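Local coordinates for farnesyl diphosphate synthase (Rhodobacter capsulatus, PDB 3M0G), which probably condenses isopentenyl diphosphate with farnesyl diphosphate, with the help of magnesium, to make geranylgeranyl diphosphate for carotenoid biosynthesis, at residues B[30-34]-B[109-114]; B[48-53]-B[186-191]; B[210-214]-B[255-260]. All coordinates share one frame; numbering follows the deposited sequence.

Contact 1: B[30-34]-B[109-114]; sequences LRDAM and LAGDAL
Leu-30 meets segment 109-114 of helix 104-121 with a single methyl, CD1. With CG anti to the backbone N (chi1 171°), this methyl lies over the backbone at Leu-109, 3.5 Å from Leu-109 O, and also touches Leu-109 CB. One turn on, Ala-33 CB faces Ala-110 CB at 3.8 Å. This methyl-to-methyl contact lies near the closest backbone pair, Met-34 and Ala-110, whose CA atoms are 5.3 Å apart. Met-34 is a selenomethionine and buries the most surface here. Its chain bends at chi3 (66°). SE rests on Ala-113 CB at 3.7 Å, while CE reaches Ala-113 O at 3.5 Å. CE also touches Leu-114 CD2 at 4.0 Å, and Leu-114 CG lies beside Met-34 CB. An alanine in place of Leu-114 is likely to leave a gap beside Met-34 and set its methyl end freer to turn. The second subunit continues the packing: Val-150 of that subunit meets Leu-30, and its Ala-146 meets Met-34. The axes of the two segments approach to 8.9 Å at 73°. Such a steep crossing of apolar helix faces next to the partner chain fits the all-helical, dimeric prenyltransferase fold.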
ATOM      1  N   LEU B  30      17.377  -0.270  -1.142  1.00 10.11           N
ATOM      2  CA  LEU B  30      15.934  -0.468  -1.038  1.00  9.21           C
ATOM      3  C   LEU B  30      15.538  -1.904  -1.393  1.00  8.58           C
ATOM      4  O   LEU B  30      14.756  -2.513  -0.665  1.00  8.01           O
ATOM      5  CB  LEU B  30      15.159   0.545  -1.893  1.00  9.23           C
ATOM      6  CG  LEU B  30      13.639   0.333  -2.063  1.00 14.90           C
ATOM      7  CD1 LEU B  30      12.808   0.723  -0.824  1.00  9.90           C
ATOM      8  CD2 LEU B  30      13.114   1.060  -3.296  1.00  9.44           C
ATOM      9  N   ARG B  31      16.089  -2.450  -2.481  1.00  8.51           N
ATOM     10  CA  ARG B  31      15.815  -3.856  -2.835  1.00  9.85           C
ATOM     11  C   ARG B  31      16.378  -4.880  -1.838  1.00 10.59           C
ATOM     12  O   ARG B  31      15.689  -5.850  -1.483  1.00 10.20           O
ATOM     13  CB  ARG B  31      16.274  -4.201  -4.249  1.00 10.35           C
ATOM     14  CG  ARG B  31      15.865  -5.612  -4.673  1.00 10.49           C
ATOM     15  CD  ARG B  31      16.352  -5.926  -6.068  1.00 11.10           C
ATOM     16  NE  ARG B  31      17.774  -6.263  -6.051  1.00 11.52           N
ATOM     17  CZ  ARG B  31      18.524  -6.398  -7.134  1.00 10.67           C
ATOM     18  NH1 ARG B  31      18.002  -6.213  -8.335  1.00 11.55           N
ATOM     19  NH2 ARG B  31      19.807  -6.706  -7.005  1.00 12.19           N
ATOM     20  N   ASP B  32      17.621  -4.669  -1.400  1.00 11.29           N
ATOM     21  CA  ASP B  32      18.250  -5.512  -0.368  1.00 11.88           C
ATOM     22  C   ASP B  32      17.455  -5.529   0.939  1.00 11.40           C
ATOM     23  O   ASP B  32      17.273  -6.587   1.552  1.00 11.05           O
ATOM     24  CB  ASP B  32      19.673  -5.035  -0.071  1.00 13.06           C
ATOM     25  CG  ASP B  32      20.527  -4.938  -1.313  1.00 19.87           C
ATOM     26  OD1 ASP B  32      20.305  -5.729  -2.259  1.00 14.04           O
ATOM     27  OD2 ASP B  32      21.415  -4.067  -1.343  1.00 14.08           O
ATOM     28  N   ALA B  33      17.018  -4.349   1.369  1.00 10.92           N
ATOM     29  CA  ALA B  33      16.209  -4.204   2.567  1.00 11.20           C
ATOM     30  C   ALA B  33      14.893  -4.972   2.448  1.00 10.64           C
ATOM     31  O   ALA B  33      14.501  -5.689   3.372  1.00  9.99           O
ATOM     32  CB  ALA B  33      15.961  -2.720   2.868  1.00 11.05           C
HETATM   33  N   MSE B  34      14.228  -4.828   1.303  1.00 10.88           N
HETATM   34  CA  MSE B  34      12.967  -5.537   1.040  1.00 11.39           C
HETATM   35  C   MSE B  34      13.213  -7.043   1.049  1.00  9.65           C
HETATM   36  O   MSE B  34      12.500  -7.798   1.712  1.00  9.06           O
HETATM   37  CB  MSE B  34      12.378  -5.132  -0.318  1.00 13.65           C
HETATM   38  CG  MSE B  34      12.063  -3.648  -0.446  1.00 11.32           C
HETATM   39 SE   MSE B  34      11.511  -3.143  -2.252  1.00 18.22          SE
HETATM   40  CE  MSE B  34       9.832  -4.145  -2.323  1.00 10.70           C
ATOM     41  N   LEU B 109      10.933   3.222   3.817  1.00  2.36           N
ATOM     42  CA  LEU B 109      10.835   3.061   2.380  1.00  3.51           C
ATOM     43  C   LEU B 109      10.658   1.605   1.960  1.00  3.49           C
ATOM     44  O   LEU B 109       9.866   1.308   1.059  1.00  4.31           O
ATOM     45  CB  LEU B 109      12.032   3.715   1.681  1.00  5.21           C
ATOM     46  CG  LEU B 109      12.101   5.239   1.768  1.00  2.00           C
ATOM     47  CD1 LEU B 109      13.260   5.680   0.927  1.00  6.68           C
ATOM     48  CD2 LEU B 109      10.806   5.934   1.263  1.00  6.22           C
ATOM     49  N   ALA B 110      11.339   0.700   2.649  1.00  2.79           N
ATOM     50  CA  ALA B 110      11.256  -0.720   2.296  1.00  2.02           C
ATOM     51  C   ALA B 110       9.871  -1.289   2.633  1.00  2.14           C
ATOM     52  O   ALA B 110       9.305  -2.087   1.871  1.00  2.41           O
ATOM     53  CB  ALA B 110      12.385  -1.507   2.953  1.00  2.01           C
ATOM     54  N   GLY B 111       9.326  -0.886   3.770  1.00  2.65           N
ATOM     55  CA  GLY B 111       7.929  -1.250   4.093  1.00  4.19           C
ATOM     56  C   GLY B 111       6.925  -0.631   3.119  1.00  4.32           C
ATOM     57  O   GLY B 111       5.952  -1.265   2.753  1.00  4.67           O
ATOM     58  N   ASP B 112       7.152   0.615   2.719  1.00  4.47           N
ATOM     59  CA  ASP B 112       6.276   1.275   1.752  1.00  5.26           C
ATOM     60  C   ASP B 112       6.229   0.476   0.438  1.00  5.84           C
ATOM     61  O   ASP B 112       5.149   0.234  -0.121  1.00  5.46           O
ATOM     62  CB  ASP B 112       6.684   2.727   1.507  1.00  5.93           C
ATOM     63  CG  ASP B 112       6.321   3.661   2.663  1.00  8.47           C
ATOM     64  OD1 ASP B 112       5.556   3.298   3.601  1.00  6.32           O
ATOM     65  OD2 ASP B 112       6.814   4.794   2.627  1.00  5.92           O
ATOM     66  N   ALA B 113       7.393   0.026  -0.035  1.00  5.92           N
ATOM     67  CA  ALA B 113       7.464  -0.674  -1.317  1.00  5.61           C
ATOM     68  C   ALA B 113       7.039  -2.126  -1.189  1.00  5.91           C
ATOM     69  O   ALA B 113       6.618  -2.758  -2.167  1.00  5.93           O
ATOM     70  CB  ALA B 113       8.873  -0.549  -1.918  1.00  5.88           C
ATOM     71  N   LEU B 114       7.142  -2.684   0.021  1.00  5.69           N
ATOM     72  CA  LEU B 114       6.655  -4.026   0.210  1.00  5.65           C
ATOM     73  C   LEU B 114       5.127  -4.046   0.187  1.00  6.11           C
ATOM     74  O   LEU B 114       4.540  -5.008  -0.277  1.00  7.51           O
ATOM     75  CB  LEU B 114       7.198  -4.654   1.489  1.00  5.92           C
ATOM     76  CG  LEU B 114       8.617  -5.216   1.335  1.00  8.95           C
ATOM     77  CD1 LEU B 114       9.234  -5.351   2.727  1.00  7.00           C
ATOM     78  CD2 LEU B 114       8.590  -6.554   0.606  1.00  6.29           C
TER

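Contact 2: B[48-53]-B[186-191]; sequences LAIESA and AAQAGA
Ser-52 is the knob of this contact, fitted into a hole made by Ala-186, Ala-187, Ala-189 and Gly-190. Its OG accepts a hydrogen bond from Gly-190 N at 3.0 Å. The bond is bent, with an angle of 135° at the hydrogen. The chi1 of 63° places OG between its own backbone N and carbonyl carbon, near Leu-48 O and Ala-49 O. Both are possible acceptors for its one proton, and the geometry does not settle between them. Ser-52 CB is pressed against Ala-187 O at 3.1 Å. Next to the knob the backbones themselves meet. Gly-190 CA and Ala-53 CA are 3.4 Å apart, and Gly-190 CA makes a CA-H...O contact with Ser-52 O. A second such contact joins Ala-49 CA to Ala-186 O at 3.1 Å. The backbone of Ser-52 and Ala-53 occupies the side of Gly-190 where a CB would stand. The apolar touches around it are slight: Leu-48 uses its CB, on Ala-186 CB at 3.8 Å, and the methyls of Ala-49 and Ala-189 touch. The alanine and glycine surfaces let the axes of the two segments approach to 6.6 Å at 31°, with both helices running in roughly the same direction. Ala-186 and Gly-190 form a small-xxx-small pattern. Beyond the pair, Leu-48 packs on Tyr-204 of helix 199-219, and Ala-53 on Ala-63 of helix 60-81. The joint is buried, and one hydroxyl can serve both helices: Ser-52 OG takes the Gly-190 amide and probably gives its proton to Leu-48 O or Ala-49 O of its own helix.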
ATOM      1  N   LEU B  48      -2.083 -20.547   4.618  1.00  5.88           N
ATOM      2  CA  LEU B  48      -3.544 -20.427   4.589  1.00  4.69           C
ATOM      3  C   LEU B  48      -4.143 -20.066   3.223  1.00  4.18           C
ATOM      4  O   LEU B  48      -5.252 -20.523   2.882  1.00  6.23           O
ATOM      5  CB  LEU B  48      -4.005 -19.390   5.619  1.00  5.30           C
ATOM      6  CG  LEU B  48      -3.932 -19.749   7.108  1.00  7.75           C
ATOM      7  CD1 LEU B  48      -4.338 -18.506   7.894  1.00  4.61           C
ATOM      8  CD2 LEU B  48      -4.865 -20.875   7.434  1.00  5.91           C
ATOM      9  N   ALA B  49      -3.404 -19.284   2.448  1.00  2.13           N
ATOM     10  CA  ALA B  49      -3.820 -18.896   1.111  1.00  2.63           C
ATOM     11  C   ALA B  49      -3.751 -20.113   0.218  1.00  2.80           C
ATOM     12  O   ALA B  49      -4.720 -20.455  -0.470  1.00  3.24           O
ATOM     13  CB  ALA B  49      -2.907 -17.791   0.565  1.00  3.13           C
ATOM     14  N   ILE B  50      -2.599 -20.775   0.244  1.00  4.16           N
ATOM     15  CA  ILE B  50      -2.379 -21.963  -0.597  1.00  5.15           C
ATOM     16  C   ILE B  50      -3.296 -23.128  -0.227  1.00  5.35           C
ATOM     17  O   ILE B  50      -3.715 -23.935  -1.101  1.00  4.59           O
ATOM     18  CB  ILE B  50      -0.893 -22.411  -0.539  1.00  6.90           C
ATOM     19  CG1 ILE B  50      -0.016 -21.397  -1.291  1.00 10.34           C
ATOM     20  CG2 ILE B  50      -0.723 -23.822  -1.144  1.00 10.15           C
ATOM     21  CD1 ILE B  50       1.487 -21.423  -0.939  1.00  8.59           C
ATOM     22  N   GLU B  51      -3.550 -23.258   1.075  1.00  5.14           N
ATOM     23  CA  GLU B  51      -4.343 -24.353   1.571  1.00  7.18           C
ATOM     24  C   GLU B  51      -5.815 -24.139   1.279  1.00  7.22           C
ATOM     25  O   GLU B  51      -6.534 -25.073   0.970  1.00  5.68           O
ATOM     26  CB  GLU B  51      -4.096 -24.569   3.058  1.00  8.37           C
ATOM     27  CG  GLU B  51      -2.668 -25.005   3.394  1.00 26.36           C
ATOM     28  CD  GLU B  51      -2.159 -26.150   2.546  1.00 10.26           C
ATOM     29  OE1 GLU B  51      -2.636 -27.302   2.716  1.00 26.89           O
ATOM     30  OE2 GLU B  51      -1.261 -25.904   1.706  1.00 26.81           O
ATOM     31  N   SER B  52      -6.254 -22.890   1.354  1.00  7.82           N
ATOM     32  CA  SER B  52      -7.646 -22.572   1.087  1.00  7.55           C
ATOM     33  C   SER B  52      -7.921 -22.596  -0.408  1.00  7.03           C
ATOM     34  O   SER B  52      -9.051 -22.849  -0.815  1.00  7.87           O
ATOM     35  CB  SER B  52      -8.024 -21.218   1.699  1.00  7.50           C
ATOM     36  OG  SER B  52      -7.278 -20.160   1.126  1.00 17.90           O
ATOM     37  N   ALA B  53      -6.889 -22.351  -1.220  1.00  5.87           N
ATOM     38  CA  ALA B  53      -7.009 -22.496  -2.673  1.00  5.30           C
ATOM     39  C   ALA B  53      -7.149 -23.969  -3.023  1.00  5.49           C
ATOM     40  O   ALA B  53      -8.025 -24.348  -3.810  1.00  5.33           O
ATOM     41  CB  ALA B  53      -5.805 -21.888  -3.393  1.00  5.42           C
ATOM     42  N   ALA B 186      -5.920 -14.156   4.129  1.00  5.66           N
ATOM     43  CA  ALA B 186      -5.242 -15.385   3.634  1.00  5.43           C
ATOM     44  C   ALA B 186      -6.185 -16.570   3.494  1.00  6.08           C
ATOM     45  O   ALA B 186      -6.104 -17.344   2.519  1.00  5.57           O
ATOM     46  CB  ALA B 186      -4.051 -15.785   4.541  1.00  4.33           C
ATOM     47  N   ALA B 187      -7.061 -16.725   4.484  1.00  6.88           N
ATOM     48  CA  ALA B 187      -7.972 -17.853   4.540  1.00  7.23           C
ATOM     49  C   ALA B 187      -9.046 -17.772   3.469  1.00  6.91           C
ATOM     50  O   ALA B 187      -9.475 -18.778   2.951  1.00  6.95           O
ATOM     51  CB  ALA B 187      -8.600 -17.954   5.920  1.00  7.74           C
ATOM     52  N   GLN B 188      -9.452 -16.558   3.128  1.00  8.11           N
ATOM     53  CA  GLN B 188     -10.485 -16.358   2.133  1.00  8.06           C
ATOM     54  C   GLN B 188      -9.935 -16.362   0.719  1.00  8.40           C
ATOM     55  O   GLN B 188     -10.702 -16.456  -0.229  1.00  8.66           O
ATOM     56  CB  GLN B 188     -11.184 -15.040   2.367  1.00  7.84           C
ATOM     57  CG  GLN B 188     -12.064 -14.999   3.584  1.00 10.56           C
ATOM     58  CD  GLN B 188     -12.695 -13.655   3.731  1.00  9.08           C
ATOM     59  OE1 GLN B 188     -13.560 -13.295   2.941  1.00  9.89           O
ATOM     60  NE2 GLN B 188     -12.263 -12.881   4.740  1.00  9.95           N
ATOM     61  N   ALA B 189      -8.616 -16.231   0.589  1.00  8.02           N
ATOM     62  CA  ALA B 189      -7.969 -16.074  -0.714  1.00  8.12           C
ATOM     63  C   ALA B 189      -8.274 -17.241  -1.655  1.00  7.67           C
ATOM     64  O   ALA B 189      -8.462 -17.041  -2.851  1.00  8.04           O
ATOM     65  CB  ALA B 189      -6.446 -15.890  -0.535  1.00  9.16           C
ATOM     66  N   GLY B 190      -8.343 -18.453  -1.112  1.00  6.99           N
ATOM     67  CA  GLY B 190      -8.700 -19.639  -1.926  1.00  6.98           C
ATOM     68  C   GLY B 190     -10.135 -19.576  -2.446  1.00  7.65           C
ATOM     69  O   GLY B 190     -10.399 -19.923  -3.602  1.00  8.98           O
ATOM     70  N   ALA B 191     -11.056 -19.116  -1.603  1.00  7.61           N
ATOM     71  CA  ALA B 191     -12.446 -18.923  -2.022  1.00  8.64           C
ATOM     72  C   ALA B 191     -12.590 -17.785  -3.057  1.00 10.19           C
ATOM     73  O   ALA B 191     -13.346 -17.932  -4.018  1.00 10.64           O
ATOM     74  CB  ALA B 191     -13.344 -18.706  -0.828  1.00  8.24           C
TER

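Contact 3: B[210-214]-B[255-260]; sequences LAFQI and RAADLV
Segments 210-214 and 255-260 run nearly antiparallel, at 157° with their axes approaching to 8.7 Å, and come closest at Ala-211 and Ala-256, whose CA atoms are 4.6 Å apart. Leu-259 fills the middle of the contact. Its CD1 presses on Leu-210 CG at 3.4 Å, tighter than usual for two carbons, and the two side chains cross obliquely. Leu-259 CD1 also meets Ile-214 CD1 at 3.7 Å, and these two side chains cross at about a right angle. This is the antiparallel helix pairing of the all-helical prenyl synthase fold, and it pairs helix 249-265 with helix 199-219, in which the family's second aspartate-rich motif begins just after Ile-214. The two branches of Ile-214 part company. CG2, anti to the backbone N, meets Ala-256 CB at 3.9 Å. CD1, at the end of the other branch, also touches Arg-255 CG at 3.8 Å. Ala-211 CB rests on Val-260 CG2, again at 3.8 Å. Arg-255 bends at chi2 (72°), and one face of its guanidinium covers Leu-259 CD2, which sits off-centre near the edge of the group. Phe-243 packs against both Leu-210 and Ile-214. Ile-285 of helix 275-285 touches both Ala-211 and Val-260.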
ATOM      1  N   LEU B 210      -8.284 -15.100  16.633  1.00 11.19           N
ATOM      2  CA  LEU B 210      -8.301 -14.881  18.074  1.00 11.18           C
ATOM      3  C   LEU B 210      -7.547 -15.970  18.859  1.00 11.09           C
ATOM      4  O   LEU B 210      -6.813 -15.654  19.791  1.00 12.12           O
ATOM      5  CB  LEU B 210      -9.731 -14.684  18.578  1.00 11.34           C
ATOM      6  CG  LEU B 210      -9.933 -14.343  20.062  1.00  7.25           C
ATOM      7  CD1 LEU B 210      -9.061 -13.195  20.516  1.00 11.29           C
ATOM      8  CD2 LEU B 210     -11.411 -14.062  20.306  1.00 11.31           C
ATOM      9  N   ALA B 211      -7.697 -17.243  18.476  1.00 10.31           N
ATOM     10  CA  ALA B 211      -6.849 -18.305  19.048  1.00  9.81           C
ATOM     11  C   ALA B 211      -5.359 -18.000  18.869  1.00  9.51           C
ATOM     12  O   ALA B 211      -4.553 -18.300  19.735  1.00  8.74           O
ATOM     13  CB  ALA B 211      -7.180 -19.678  18.415  1.00  9.32           C
ATOM     14  N   PHE B 212      -4.996 -17.456  17.712  1.00 11.40           N
ATOM     15  CA  PHE B 212      -3.599 -17.115  17.390  1.00 12.57           C
ATOM     16  C   PHE B 212      -3.019 -16.134  18.404  1.00 13.06           C
ATOM     17  O   PHE B 212      -1.959 -16.369  18.977  1.00 14.23           O
ATOM     18  CB  PHE B 212      -3.532 -16.530  15.967  1.00 13.83           C
ATOM     19  CG  PHE B 212      -2.189 -15.979  15.573  1.00 17.60           C
ATOM     20  CD1 PHE B 212      -1.868 -14.645  15.810  1.00 14.49           C
ATOM     21  CD2 PHE B 212      -1.263 -16.770  14.919  1.00 15.16           C
ATOM     22  CE1 PHE B 212      -0.619 -14.135  15.424  1.00 18.49           C
ATOM     23  CE2 PHE B 212      -0.020 -16.259  14.525  1.00 18.04           C
ATOM     24  CZ  PHE B 212       0.301 -14.950  14.790  1.00 14.16           C
ATOM     25  N   GLN B 213      -3.729 -15.048  18.636  1.00 13.28           N
ATOM     26  CA  GLN B 213      -3.245 -14.012  19.534  1.00 13.11           C
ATOM     27  C   GLN B 213      -3.216 -14.472  20.989  1.00 12.61           C
ATOM     28  O   GLN B 213      -2.229 -14.228  21.695  1.00 13.21           O
ATOM     29  CB  GLN B 213      -4.060 -12.748  19.394  1.00 14.50           C
ATOM     30  CG  GLN B 213      -3.485 -11.608  20.212  1.00 20.30           C
ATOM     31  CD  GLN B 213      -2.082 -11.223  19.771  1.00 14.93           C
ATOM     32  OE1 GLN B 213      -1.810 -11.058  18.571  1.00 21.30           O
ATOM     33  NE2 GLN B 213      -1.183 -11.073  20.736  1.00 20.73           N
ATOM     34  N   ILE B 214      -4.290 -15.134  21.425  1.00 11.28           N
ATOM     35  CA  ILE B 214      -4.327 -15.778  22.749  1.00 10.21           C
ATOM     36  C   ILE B 214      -3.109 -16.704  22.984  1.00 10.38           C
ATOM     37  O   ILE B 214      -2.428 -16.585  24.010  1.00  9.29           O
ATOM     38  CB  ILE B 214      -5.695 -16.480  23.024  1.00  8.77           C
ATOM     39  CG1 ILE B 214      -6.831 -15.462  22.894  1.00  9.89           C
ATOM     40  CG2 ILE B 214      -5.714 -17.115  24.412  1.00  9.24           C
ATOM     41  CD1 ILE B 214      -8.256 -16.038  22.911  1.00  7.53           C
ATOM     42  N   ARG B 255      -9.993 -20.766  26.453  1.00  7.76           N
ATOM     43  CA  ARG B 255     -10.583 -19.951  25.384  1.00  7.77           C
ATOM     44  C   ARG B 255      -9.966 -20.295  24.020  1.00  7.11           C
ATOM     45  O   ARG B 255     -10.678 -20.477  23.034  1.00  6.45           O
ATOM     46  CB  ARG B 255     -10.419 -18.453  25.693  1.00  8.84           C
ATOM     47  CG  ARG B 255     -11.196 -17.488  24.766  1.00  9.62           C
ATOM     48  CD  ARG B 255     -12.706 -17.552  25.045  1.00 10.30           C
ATOM     49  NE  ARG B 255     -13.470 -16.666  24.170  1.00 11.47           N
ATOM     50  CZ  ARG B 255     -14.459 -17.043  23.366  1.00 10.95           C
ATOM     51  NH1 ARG B 255     -14.833 -18.320  23.294  1.00 11.83           N
ATOM     52  NH2 ARG B 255     -15.078 -16.129  22.629  1.00 11.96           N
ATOM     53  N   ALA B 256      -8.639 -20.404  23.992  1.00  6.90           N
ATOM     54  CA  ALA B 256      -7.913 -20.705  22.766  1.00  7.13           C
ATOM     55  C   ALA B 256      -8.352 -22.044  22.175  1.00  7.69           C
ATOM     56  O   ALA B 256      -8.493 -22.167  20.955  1.00  8.66           O
ATOM     57  CB  ALA B 256      -6.402 -20.684  23.024  1.00  7.45           C
ATOM     58  N   ALA B 257      -8.604 -23.029  23.030  1.00  7.66           N
ATOM     59  CA  ALA B 257      -8.995 -24.363  22.554  1.00  8.01           C
ATOM     60  C   ALA B 257     -10.451 -24.365  22.071  1.00  7.92           C
ATOM     61  O   ALA B 257     -10.765 -24.994  21.081  1.00  8.02           O
ATOM     62  CB  ALA B 257      -8.782 -25.410  23.644  1.00  9.02           C
ATOM     63  N   ASP B 258     -11.324 -23.638  22.769  1.00  9.63           N
ATOM     64  CA  ASP B 258     -12.717 -23.480  22.327  1.00 11.04           C
ATOM     65  C   ASP B 258     -12.836 -22.760  20.966  1.00 10.96           C
ATOM     66  O   ASP B 258     -13.713 -23.085  20.175  1.00 10.66           O
ATOM     67  CB  ASP B 258     -13.544 -22.745  23.385  1.00 12.63           C
ATOM     68  CG  ASP B 258     -13.888 -23.621  24.597  1.00 18.34           C
ATOM     69  OD1 ASP B 258     -13.383 -24.770  24.713  1.00 14.44           O
ATOM     70  OD2 ASP B 258     -14.675 -23.150  25.451  1.00 13.88           O
ATOM     71  N   LEU B 259     -11.971 -21.776  20.715  1.00 11.16           N
ATOM     72  CA  LEU B 259     -11.981 -21.045  19.435  1.00 11.78           C
ATOM     73  C   LEU B 259     -11.454 -21.902  18.283  1.00 11.83           C
ATOM     74  O   LEU B 259     -11.944 -21.808  17.168  1.00 11.48           O
ATOM     75  CB  LEU B 259     -11.219 -19.727  19.536  1.00 12.39           C
ATOM     76  CG  LEU B 259     -11.844 -18.611  20.367  1.00 22.52           C
ATOM     77  CD1 LEU B 259     -10.787 -17.589  20.662  1.00 12.85           C
ATOM     78  CD2 LEU B 259     -13.069 -17.974  19.673  1.00 13.23           C
ATOM     79  N   VAL B 260     -10.472 -22.751  18.566  1.00 12.43           N
ATOM     80  CA  VAL B 260      -9.973 -23.722  17.586  1.00 12.97           C
ATOM     81  C   VAL B 260     -11.062 -24.739  17.205  1.00 13.13           C
ATOM     82  O   VAL B 260     -11.154 -25.149  16.050  1.00 13.34           O
ATOM     83  CB  VAL B 260      -8.678 -24.407  18.074  1.00 13.74           C
ATOM     84  CG1 VAL B 260      -8.346 -25.664  17.264  1.00 19.50           C
ATOM     85  CG2 VAL B 260      -7.516 -23.411  18.023  1.00 19.27           C
TER

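Overall arrangement
Following the chain, contact 1 opens on helix 29-37 and contact 2 on the next helix, 44-55. Contact 1 closes first, at helix 104-121; contact 2 closes at helix 168-194. The two cross. Contact 3 follows in series. It starts on helix 199-219, the helix after 168-194, and closes on helix 249-265, with an unmodelled stretch, 222-239, in its loop. Contact 1 ties helix 29-37 to helix 104-121, beside the second subunit. Contact 2 joins helix 44-55 to helix 168-194 in the chain's buried interior, away from the second subunit. Contact 3 pairs helices 199-219 and 249-265 in the C-terminal part. Contacts 1 and 3 lie on opposite sides of the chain centre, their own centres 33 Å apart.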